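Local structure of ancestral D-type dye decolorizing peroxidase (Geotrichum candidum, 7ANV) at residues Q50-K53 against D54-A57; D155-L158 against Q159-A163. The protein binds heme and, as a fungal dye-decolorizing peroxidase, probably uses hydrogen peroxide to oxidise dyes and related substrates. All coordinates share one frame; numbering follows the deposited sequence.

Contact 1. Residues Q50-K53 against D54-A57; sequences QVQK and DRKA. With SO4 (sulfate ion), chain H.
Gln50 and Asp54, one helical turn apart, are joined twice: by the backbone bond of the turn and by a second bond between their side chains. This is i to i+4 pairing along helix 48-59, in the N-terminal half of the dye-decolorizing peroxidase alpha+beta fold. Gln50 NE2 donates to Asp54 OD1 over 2.8 Å with an N-H...O angle of 160°. The acceptor lies nearly in the Gln50 amide plane, yet the amide nitrogen comes from above the carboxylate plane, 40° out of it. A bend explains the reach: Gln50 CG stands anti to the backbone N (chi1 -176°), and the turn at chi2 brings NE2 back to Asp54 OD1. On the main chain, Asp54 N donates to Gln50 O, also over 2.8 Å.

One position further on, Val51 and Arg55 repeat the spacing with different chemistry. Their side chains run alongside each other, Val51 CG1 lying 3.5 Å from Arg55 NE, near the guanidinium plane at its edge. The Arg55 chain is extended from CG to NE, which carries its head to a sulfate ion, probably from the crystallisation liquor. Arg55 NH2 reaches sulfate O2 at 2.7 Å in the guanidinium plane, while the bond from NH1 to the same oxygen is weak at 3.1 Å. Lys18 N also binds the sulfate, and Gly15 O accepts from NH2.

Around these pairs, Val51 packs on Leu16 and Thr46, and Asp54 touches Leu77. The hydrogen bond from Gln50 NE2 gives the buried Asp54 carboxylate a neutral donor, and the sulfate probably offsets the positive charge of Arg55.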
# COMPACT_ATOMS: atom_id res chain seq x y z
N GLN A 50 18.56 -10.97 -6.25
CA GLN A 50 18.70 -11.82 -5.05
C GLN A 50 17.31 -12.26 -4.59
O GLN A 50 17.14 -13.41 -4.22
CB GLN A 50 19.42 -11.10 -3.92
CG GLN A 50 19.65 -12.02 -2.73
CD GLN A 50 20.48 -13.22 -3.07
OE1 GLN A 50 21.47 -13.14 -3.78
NE2 GLN A 50 20.08 -14.37 -2.57
N VAL A 51 16.33 -11.38 -4.63
CA VAL A 51 14.93 -11.78 -4.25
C VAL A 51 14.46 -12.96 -5.10
O VAL A 51 13.82 -13.89 -4.58
CB VAL A 51 13.96 -10.59 -4.36
CG1 VAL A 51 12.51 -11.02 -4.48
CG2 VAL A 51 14.15 -9.65 -3.21
N GLN A 52 14.72 -12.93 -6.40
CA GLN A 52 14.27 -14.00 -7.31
C GLN A 52 14.96 -15.30 -6.92
O GLN A 52 14.30 -16.35 -6.95
CB GLN A 52 14.49 -13.62 -8.77
CG GLN A 52 13.64 -12.45 -9.18
CD GLN A 52 12.17 -12.77 -9.13
OE1 GLN A 52 11.46 -12.46 -8.16
NE2 GLN A 52 11.70 -13.31 -10.23
N LYS A 53 16.24 -15.24 -6.56
CA LYS A 53 16.93 -16.42 -6.00
C LYS A 53 16.27 -16.86 -4.70
O LYS A 53 16.05 -18.06 -4.55
CB LYS A 53 18.35 -16.06 -5.61
CG LYS A 53 19.35 -16.40 -6.64
CD LYS A 53 20.73 -16.35 -6.08
CE LYS A 53 21.69 -16.28 -7.23
NZ LYS A 53 21.59 -17.52 -8.05
N ASP A 54 16.03 -15.92 -3.79
CA ASP A 54 15.44 -16.21 -2.45
C ASP A 54 14.06 -16.87 -2.61
O ASP A 54 13.78 -17.84 -1.90
CB ASP A 54 15.29 -14.93 -1.63
CG ASP A 54 16.60 -14.33 -1.16
OD1 ASP A 54 17.65 -15.03 -1.26
OD2 ASP A 54 16.55 -13.17 -0.70
N ARG A 55 13.23 -16.36 -3.52
CA ARG A 55 11.85 -16.87 -3.72
C ARG A 55 11.94 -18.29 -4.30
O ARG A 55 11.14 -19.14 -3.86
CB ARG A 55 11.05 -15.89 -4.58
CG ARG A 55 10.63 -14.63 -3.84
CD ARG A 55 9.84 -13.64 -4.71
NE ARG A 55 9.42 -12.54 -3.86
CZ ARG A 55 8.40 -12.60 -3.03
NH1 ARG A 55 7.64 -13.69 -3.00
NH2 ARG A 55 8.09 -11.55 -2.30
N LYS A 56 12.89 -18.55 -5.21
CA LYS A 56 13.18 -19.91 -5.74
C LYS A 56 13.54 -20.83 -4.57
O LYS A 56 13.09 -21.98 -4.59
CB LYS A 56 14.27 -19.87 -6.82
CG LYS A 56 14.85 -21.22 -7.22
CD LYS A 56 15.52 -21.20 -8.60
CE LYS A 56 16.71 -22.11 -8.83
NZ LYS A 56 16.77 -23.28 -7.92
N ALA A 57 14.29 -20.36 -3.56
CA ALA A 57 14.70 -21.18 -2.40
C ALA A 57 13.51 -21.42 -1.46
O ALA A 57 13.36 -22.57 -0.97
CB ALA A 57 15.87 -20.54 -1.67
S SO4 H . 5.99 -13.44 0.50
O1 SO4 H . 4.57 -13.62 0.68
O2 SO4 H . 6.21 -12.49 -0.57
O3 SO4 H . 6.61 -14.69 0.15
O4 SO4 H . 6.56 -12.94 1.72

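Contact 2. Residues D155-L158 against Q159-A163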
# COMPACT_ATOMS: atom_id res chain seq x y z
N ASP A 155 16.08 -9.42 13.87
CA ASP A 155 16.79 -8.79 15.02
C ASP A 155 18.29 -8.91 14.83
O ASP A 155 19.01 -7.94 15.11
CB ASP A 155 16.32 -9.41 16.34
CG ASP A 155 14.89 -9.06 16.69
OD1 ASP A 155 14.30 -8.20 15.97
OD2 ASP A 155 14.37 -9.65 17.70
N LYS A 156 18.75 -10.06 14.36
CA LYS A 156 20.18 -10.32 14.13
C LYS A 156 20.66 -9.37 13.05
O LYS A 156 21.74 -8.74 13.21
CB LYS A 156 20.38 -11.78 13.74
CG LYS A 156 21.83 -12.09 13.43
CD LYS A 156 22.06 -13.57 13.28
CE LYS A 156 23.51 -13.93 13.46
NZ LYS A 156 23.67 -15.41 13.45
N LYS A 157 19.90 -9.25 11.96
CA LYS A 157 20.32 -8.38 10.84
C LYS A 157 20.32 -6.91 11.30
O LYS A 157 21.21 -6.12 10.91
CB LYS A 157 19.40 -8.63 9.66
CG LYS A 157 19.74 -7.87 8.40
CD LYS A 157 21.10 -8.12 7.83
CE LYS A 157 21.38 -9.56 7.44
NZ LYS A 157 22.70 -9.66 6.77
N LEU A 158 19.31 -6.50 12.06
CA LEU A 158 19.26 -5.13 12.62
C LEU A 158 20.49 -4.86 13.50
O LEU A 158 20.98 -3.74 13.46
CB LEU A 158 17.99 -4.96 13.44
CG LEU A 158 16.76 -4.65 12.62
CD1 LEU A 158 15.51 -4.84 13.48
CD2 LEU A 158 16.86 -3.24 12.04
N GLN A 159 20.96 -5.80 14.32
CA GLN A 159 22.16 -5.55 15.16
C GLN A 159 23.36 -5.30 14.22
O GLN A 159 24.21 -4.50 14.55
CB GLN A 159 22.44 -6.73 16.09
CG GLN A 159 21.47 -6.79 17.25
CD GLN A 159 21.56 -5.52 18.07
OE1 GLN A 159 22.64 -5.04 18.42
NE2 GLN A 159 20.40 -4.92 18.29
N GLU A 160 23.45 -6.03 13.12
CA GLU A 160 24.56 -5.87 12.16
C GLU A 160 24.49 -4.47 11.53
O GLU A 160 25.53 -3.76 11.45
CB GLU A 160 24.50 -7.00 11.13
CG GLU A 160 25.54 -6.88 10.06
CD GLU A 160 25.43 -7.96 8.99
OE1 GLU A 160 24.39 -8.62 8.93
OE2 GLU A 160 26.39 -8.08 8.21
N ILE A 161 23.30 -4.06 11.10
CA ILE A 161 23.07 -2.73 10.45
C ILE A 161 23.33 -1.63 11.48
O ILE A 161 24.02 -0.67 11.13
CB ILE A 161 21.66 -2.62 9.84
CG1 ILE A 161 21.48 -3.63 8.71
CG2 ILE A 161 21.40 -1.20 9.38
CD1 ILE A 161 20.03 -3.88 8.36
N GLU A 162 22.85 -1.79 12.71
CA GLU A 162 23.19 -0.81 13.76
C GLU A 162 24.72 -0.69 13.90
O GLU A 162 25.23 0.46 14.00
CB GLU A 162 22.55 -1.23 15.07
CG GLU A 162 21.08 -0.94 15.13
CD GLU A 162 20.42 -1.16 16.48
OE1 GLU A 162 21.12 -1.21 17.52
OE2 GLU A 162 19.19 -1.16 16.50
N ALA A 163 25.46 -1.80 13.91
CA ALA A 163 26.93 -1.77 14.06
C ALA A 163 27.54 -0.96 12.91
O ALA A 163 28.51 -0.18 13.13
CB ALA A 163 27.50 -3.18 14.08
O HOH W 1 18.08 -6.08 17.05
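Lys157 and Glu160 form an i to i+3 salt bridge on helix 151-164, which packs against an antiparallel sheet of the ferredoxin-like alpha+beta unit found in dye-decolorizing peroxidases. Lys157 NZ lies 2.9 Å from Glu160 OE1 and meets it on the syn side, 26° out of the carboxylate plane. The two chains run alongside each other, pointing the same way. Lys157 bends at chi2 and chi3, folding its methylenes close to the acid, with CE 3.5 Å from OE1; Glu160 stays extended beyond CG.

Apolar packing occupies the side of the helix facing the sheet. Lys157 CG touches Ile161 CD1 at 4.0 Å, the two side chains crossing at a slant. The lysine also rests on Ala78, Val80 and Val146, while its NZ makes the salt bridge. Ile161 reaches Ile144 and Val146 of strand 142-148 and Val80 of strand 78-84. Leu158 meets Val146 as well, and also Thr22 of strand 20-28.

Main-chain bonds follow the regular i to i+4 pattern, from Gln159 N to Asp155 O through Glu162 N to Leu158 O. The last of these is close and straight, 2.8 Å with an N-H...O angle of 169°. Glu162 CG, anti to its own carbonyl carbon (chi1 -77°) and so kept close to the preceding turn, also lies 3.3 Å from Leu158 O.

Water supplies a further link on the outer side. Asp155 O takes the backbone N-H of Gln159 at 3.0 Å and, in addition, a hydrogen from a water molecule at 2.8 Å. That same water accepts from Gln159 NE2 at 2.9 Å, tying the glutamine amide back to the carbonyl one turn earlier.

Both contacts are single helical segments within the same alpha+beta domain, with centres about 22 Å apart and nearest atoms about 10 Å apart, so they do not touch. Contact 1, on helix 48-59, is partly buried; contact 2, on helix 151-164, lies further from the centre of the chain and is a surface contact. Their surroundings differ accordingly. Residues 50-57 meet loop residues such as Leu16 and Leu77; within them the side-chain hydrogen bond joins amide to carboxylate, while Arg55 turns to an external anion and Lys56 pairs with Glu60 beyond. Residues 155-163 lean on three strands of one sheet and combine an internal ion pair and a bridging water with a hydrophobic underside.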